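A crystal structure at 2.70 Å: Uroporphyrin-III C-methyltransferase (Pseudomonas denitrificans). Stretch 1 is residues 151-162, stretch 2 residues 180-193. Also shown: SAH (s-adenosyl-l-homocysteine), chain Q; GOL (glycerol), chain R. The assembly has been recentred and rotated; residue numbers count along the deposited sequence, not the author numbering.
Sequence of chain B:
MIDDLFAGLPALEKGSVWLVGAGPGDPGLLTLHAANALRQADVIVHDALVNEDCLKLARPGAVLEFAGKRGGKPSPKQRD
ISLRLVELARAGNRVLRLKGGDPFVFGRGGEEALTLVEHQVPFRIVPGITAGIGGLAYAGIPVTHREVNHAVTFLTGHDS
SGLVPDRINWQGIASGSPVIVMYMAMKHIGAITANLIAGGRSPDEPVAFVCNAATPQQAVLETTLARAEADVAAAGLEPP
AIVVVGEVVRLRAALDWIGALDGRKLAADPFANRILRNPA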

# COMPACT_ATOMS: atom_id res chain seq x y z
N ALA B 151 2.62 13.75 -6.27
CA ALA B 151 3.26 13.25 -5.06
C ALA B 151 2.23 13.04 -3.93
O ALA B 151 1.25 13.79 -3.85
CB ALA B 151 4.35 14.20 -4.65
N VAL B 152 2.43 12.00 -3.11
CA VAL B 152 1.66 11.80 -1.88
C VAL B 152 2.63 11.56 -0.73
O VAL B 152 3.58 10.78 -0.88
CB VAL B 152 0.82 10.52 -1.86
CG1 VAL B 152 -0.48 10.73 -1.13
CG2 VAL B 152 0.61 9.96 -3.22
N THR B 153 2.34 12.18 0.42
CA THR B 153 3.06 11.93 1.67
C THR B 153 2.24 11.16 2.70
O THR B 153 1.13 11.58 3.04
CB THR B 153 3.47 13.26 2.27
OG1 THR B 153 4.45 13.86 1.43
CG2 THR B 153 4.23 13.05 3.55
N PHE B 154 2.80 10.06 3.22
CA PHE B 154 2.15 9.33 4.30
C PHE B 154 2.86 9.71 5.59
O PHE B 154 4.07 9.89 5.57
CB PHE B 154 2.28 7.83 4.07
CG PHE B 154 1.37 7.28 3.01
CD1 PHE B 154 0.96 5.97 3.06
CD2 PHE B 154 0.94 8.05 1.94
CE1 PHE B 154 0.13 5.46 2.06
CE2 PHE B 154 0.11 7.54 0.94
CZ PHE B 154 -0.30 6.28 0.99
N LEU B 155 2.14 9.87 6.71
CA LEU B 155 2.82 10.13 7.99
C LEU B 155 2.19 9.50 9.25
O LEU B 155 1.05 9.03 9.18
CB LEU B 155 3.21 11.61 8.17
CG LEU B 155 2.44 12.81 8.78
CD1 LEU B 155 2.16 13.81 7.69
CD2 LEU B 155 1.17 12.54 9.63
N THR B 156 2.94 9.45 10.36
CA THR B 156 2.36 9.20 11.69
C THR B 156 2.22 10.49 12.42
O THR B 156 3.18 11.26 12.48
CB THR B 156 3.25 8.43 12.63
OG1 THR B 156 4.43 8.00 11.95
CG2 THR B 156 2.57 7.22 13.08
N GLY B 157 1.06 10.68 13.02
CA GLY B 157 0.83 11.79 13.91
C GLY B 157 1.16 11.34 15.31
O GLY B 157 1.01 12.10 16.25
N HIS B 158 1.62 10.11 15.44
CA HIS B 158 1.77 9.48 16.75
C HIS B 158 2.45 10.33 17.81
O HIS B 158 1.94 10.43 18.93
CB HIS B 158 2.47 8.13 16.65
CG HIS B 158 2.40 7.35 17.92
ND1 HIS B 158 1.22 7.14 18.59
CD2 HIS B 158 3.37 6.77 18.68
CE1 HIS B 158 1.45 6.45 19.69
NE2 HIS B 158 2.75 6.21 19.77
N ASP B 159 3.61 10.89 17.49
CA ASP B 159 4.41 11.64 18.44
C ASP B 159 4.38 13.12 18.08
O ASP B 159 5.42 13.77 18.08
CB ASP B 159 5.87 11.16 18.39
CG ASP B 159 6.13 9.94 19.28
OD1 ASP B 159 6.68 8.96 18.75
OD2 ASP B 159 5.85 9.88 20.51
N SER B 160 3.20 13.64 17.75
CA SER B 160 3.08 15.03 17.33
C SER B 160 2.18 15.75 18.31
O SER B 160 1.22 16.41 17.90
CB SER B 160 2.51 15.15 15.93
OG SER B 160 3.40 14.65 14.95
N SER B 161 2.47 15.60 19.60
CA SER B 161 1.64 16.17 20.64
C SER B 161 1.76 17.70 20.71
O SER B 161 0.76 18.38 20.98
CB SER B 161 1.90 15.50 22.00
OG SER B 161 3.09 15.97 22.58
N GLY B 162 2.95 18.22 20.44
CA GLY B 162 3.19 19.66 20.48
C GLY B 162 4.08 20.04 21.65
O GLY B 162 4.42 19.18 22.47
N ILE B 180 -1.84 14.81 1.67
CA ILE B 180 -1.17 14.22 2.84
C ILE B 180 -2.09 13.16 3.41
O ILE B 180 -3.30 13.40 3.54
CB ILE B 180 -0.92 15.26 3.98
CG1 ILE B 180 -0.43 16.63 3.46
CG2 ILE B 180 -0.00 14.69 5.04
CD1 ILE B 180 0.92 16.63 2.98
N VAL B 181 -1.51 12.02 3.76
CA VAL B 181 -2.29 10.91 4.30
C VAL B 181 -1.72 10.56 5.66
O VAL B 181 -0.54 10.21 5.79
CB VAL B 181 -2.25 9.68 3.36
CG1 VAL B 181 -2.87 8.43 4.07
CG2 VAL B 181 -2.89 10.00 1.98
N MET B 182 -2.55 10.63 6.69
CA MET B 182 -2.03 10.58 8.03
C MET B 182 -2.59 9.41 8.81
O MET B 182 -3.81 9.22 8.87
CB MET B 182 -2.31 11.91 8.75
CG MET B 182 -2.06 13.11 7.87
SD MET B 182 -1.82 14.57 8.86
CE MET B 182 -3.54 15.02 9.25
N TYR B 183 -1.66 8.63 9.39
CA TYR B 183 -1.90 7.48 10.24
C TYR B 183 -1.77 7.95 11.69
O TYR B 183 -1.00 8.86 11.97
CB TYR B 183 -0.82 6.42 9.99
CG TYR B 183 -0.95 5.67 8.67
CD1 TYR B 183 -0.52 6.25 7.45
CD2 TYR B 183 -1.46 4.38 8.64
CE1 TYR B 183 -0.64 5.56 6.23
CE2 TYR B 183 -1.58 3.70 7.46
CZ TYR B 183 -1.18 4.28 6.26
OH TYR B 183 -1.34 3.55 5.11
N MET B 184 -2.53 7.34 12.61
CA MET B 184 -2.44 7.65 14.04
C MET B 184 -2.37 9.14 14.35
O MET B 184 -1.51 9.57 15.11
CB MET B 184 -1.26 6.94 14.68
CG MET B 184 -1.18 5.46 14.32
SD MET B 184 0.29 4.70 14.96
CE MET B 184 1.27 4.62 13.48
N ALA B 185 -3.32 9.90 13.79
CA ALA B 185 -3.31 11.36 13.87
C ALA B 185 -4.55 11.89 14.58
O ALA B 185 -4.81 13.09 14.53
CB ALA B 185 -3.20 11.96 12.48
N MET B 186 -5.30 11.03 15.24
CA MET B 186 -6.56 11.47 15.84
C MET B 186 -6.34 12.23 17.15
O MET B 186 -6.84 13.32 17.33
CB MET B 186 -7.50 10.28 16.10
CG MET B 186 -7.99 9.60 14.86
SD MET B 186 -9.26 10.53 14.03
CE MET B 186 -10.77 9.99 14.93
N LYS B 187 -5.58 11.63 18.06
CA LYS B 187 -5.43 12.15 19.39
C LYS B 187 -4.73 13.51 19.33
O LYS B 187 -4.98 14.38 20.16
CB LYS B 187 -4.64 11.14 20.24
CG LYS B 187 -4.58 11.42 21.73
CD LYS B 187 -3.36 10.73 22.35
CE LYS B 187 -3.46 10.67 23.91
NZ LYS B 187 -4.47 9.65 24.43
N HIS B 188 -3.90 13.71 18.32
CA HIS B 188 -3.15 14.93 18.17
C HIS B 188 -3.57 15.74 16.95
O HIS B 188 -2.79 16.55 16.45
CB HIS B 188 -1.65 14.64 18.07
CG HIS B 188 -1.10 13.84 19.21
ND1 HIS B 188 -1.16 14.27 20.52
CD2 HIS B 188 -0.43 12.66 19.23
CE1 HIS B 188 -0.58 13.37 21.30
NE2 HIS B 188 -0.13 12.39 20.54
N ILE B 189 -4.80 15.54 16.48
CA ILE B 189 -5.31 16.29 15.32
C ILE B 189 -5.22 17.82 15.41
O ILE B 189 -4.81 18.46 14.46
CB ILE B 189 -6.73 15.81 14.91
CG1 ILE B 189 -7.07 16.33 13.50
CG2 ILE B 189 -7.78 16.20 15.96
CD1 ILE B 189 -6.37 15.54 12.41
N GLY B 190 -5.62 18.39 16.54
CA GLY B 190 -5.47 19.82 16.79
C GLY B 190 -4.07 20.34 16.49
O GLY B 190 -3.90 21.25 15.68
N ALA B 191 -3.06 19.76 17.12
CA ALA B 191 -1.69 20.25 16.90
C ALA B 191 -1.23 20.02 15.46
O ALA B 191 -0.64 20.92 14.86
CB ALA B 191 -0.71 19.63 17.90
N ILE B 192 -1.52 18.84 14.91
CA ILE B 192 -1.09 18.51 13.56
C ILE B 192 -1.70 19.48 12.56
O ILE B 192 -1.02 20.10 11.76
CB ILE B 192 -1.50 17.10 13.21
CG1 ILE B 192 -0.60 16.12 13.97
CG2 ILE B 192 -1.43 16.88 11.69
CD1 ILE B 192 -1.25 14.80 14.18
N THR B 193 -3.01 19.62 12.66
CA THR B 193 -3.74 20.51 11.80
C THR B 193 -3.28 21.95 11.92
O THR B 193 -3.25 22.70 10.94
CB THR B 193 -5.20 20.30 12.12
OG1 THR B 193 -5.85 19.76 10.95
CG2 THR B 193 -5.89 21.57 12.40
N SAH Q . 0.40 -1.25 9.04
CA SAH Q . -0.90 -0.62 9.12
CB SAH Q . -0.85 0.57 10.06
CG SAH Q . -1.00 0.21 11.53
SD SAH Q . -0.59 1.52 12.71
C SAH Q . -1.42 -0.24 7.73
O SAH Q . -0.76 -0.45 6.71
OXT SAH Q . -2.53 0.26 7.53
C5' SAH Q . -2.36 1.78 13.05
C4' SAH Q . -3.06 2.92 12.30
O4' SAH Q . -3.46 2.53 11.01
C3' SAH Q . -4.38 3.42 12.91
O3' SAH Q . -4.25 4.23 14.04
C2' SAH Q . -5.05 4.11 11.74
O2' SAH Q . -4.55 5.40 11.46
C1' SAH Q . -4.64 3.19 10.60
N9 SAH Q . -5.66 2.19 10.24
C8 SAH Q . -5.47 0.84 10.32
N7 SAH Q . -6.59 0.23 9.91
C5 SAH Q . -7.50 1.14 9.58
C6 SAH Q . -8.81 1.02 9.10
N6 SAH Q . -9.35 -0.16 8.88
N1 SAH Q . -9.53 2.17 8.84
C2 SAH Q . -8.95 3.40 9.04
N3 SAH Q . -7.65 3.51 9.52
C4 SAH Q . -6.94 2.39 9.78
C1 GOL R . -2.55 7.13 18.91
O1 GOL R . -1.57 6.20 18.51
C2 GOL R . -3.84 6.81 18.15
O2 GOL R . -4.62 5.93 18.92
C3 GOL R . -4.61 8.09 17.84
O3 GOL R . -4.84 8.19 16.46

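Two neighbouring parallel strands, 151-156 and 180-183, run side by side with their axes 4.6 Å apart at closest approach and their directions 22° apart; the loops that follow continue the contact, and together the two stretches bury 850 Å². Four backbone hydrogen bonds form the ladder. Val 181 N donates to Thr 153 O (2.8 Å), Leu 155 N to Val 181 O (2.9 Å), Tyr 183 N to Leu 155 O (2.7 Å) and Gly 157 N to Tyr 183 O (2.9 Å). Val 181 and Leu 155 thus each use both backbone N and O across the seam, as expected for parallel strands, and CA-H...O contacts add to the ladder at the same oxygens, as where Phe 154 CA approaches Val 181 O (3.2 Å).

Paired residues point to the same face of the sheet. On the face of Phe 154, Val 181, Thr 156 and Tyr 183, the m rotamer of Phe 154 (chi1 -76°) sets its ring against both partners: Val 181 CB lies over one ring face, 4.3 Å from the centroid, while Phe 154 CD1 meets Tyr 183 CE1 at 3.6 Å. The two rings pack obliquely, planes at 39° and centroids 6.0 Å apart. Tyr 183 is also m (chi1 -73°), with chi2 at 79°; its ring edge faces Phe 154 CD1 and the ligand, with Tyr 183 CE2 3.6 Å from SAH OXT, and its hydroxyl is hydrogen-bonded elsewhere in the structure. Val 181, in t, places CG2 4.0 Å from Val 152 CG1.

The face of Thr 153, Ile 180, Leu 155 and Met 182 is mainly aliphatic. Leu 155 adopts p (chi1 90°) with chi2 between wells, and its end bends nearer the second strand: Leu 155 CD1 lies 3.5 Å from Ile 180 CG2 and Leu 155 CD2 3.6 Å from Met 182 CB, so the fork straddles two successive residues of this face. Met 182 meets Leu 155 along its length, with CB, CG and SD of Met 182 each 3.6-3.7 Å from Leu 155 CD2, although the end of its m, t, m side chain leads away from the first strand.

Beyond the strands, Gly 157 sits where side-chain space is absent: a CB would fall 2.6 Å from Ile 192 CD1 and 2.9 Å from Ala 185 CA. Its CA instead packs 3.7 Å from Ile 192 CD1, an end brought nearer by the m, t rotamer of Ile 192. Gly 157 also opens a type I turn, closed by Ser 160 N to Gly 157 O (3.1 Å).

His 188, at the N-cap position of the helix, points toward this turn. Its m rotamer (chi1 -55°) lays one imidazole face beneath Ser 161 CA, 3.7 Å from the ring centroid, while the ring edge meets two carbonyl oxygens, with Gly 157 O 3.4 Å from His 188 CD2. His 158, in t, carries its ring to Met 184 SD, 4.9 Å from the centroid in an oblique sulfur-aromatic contact, and His 158 ND1 makes a weak hydrogen bond to glycerol O1 (2.9 Å). Met 184 N donates to SAH O2' (3.0 Å), tying this loop to the cofactor product of a methyltransferase.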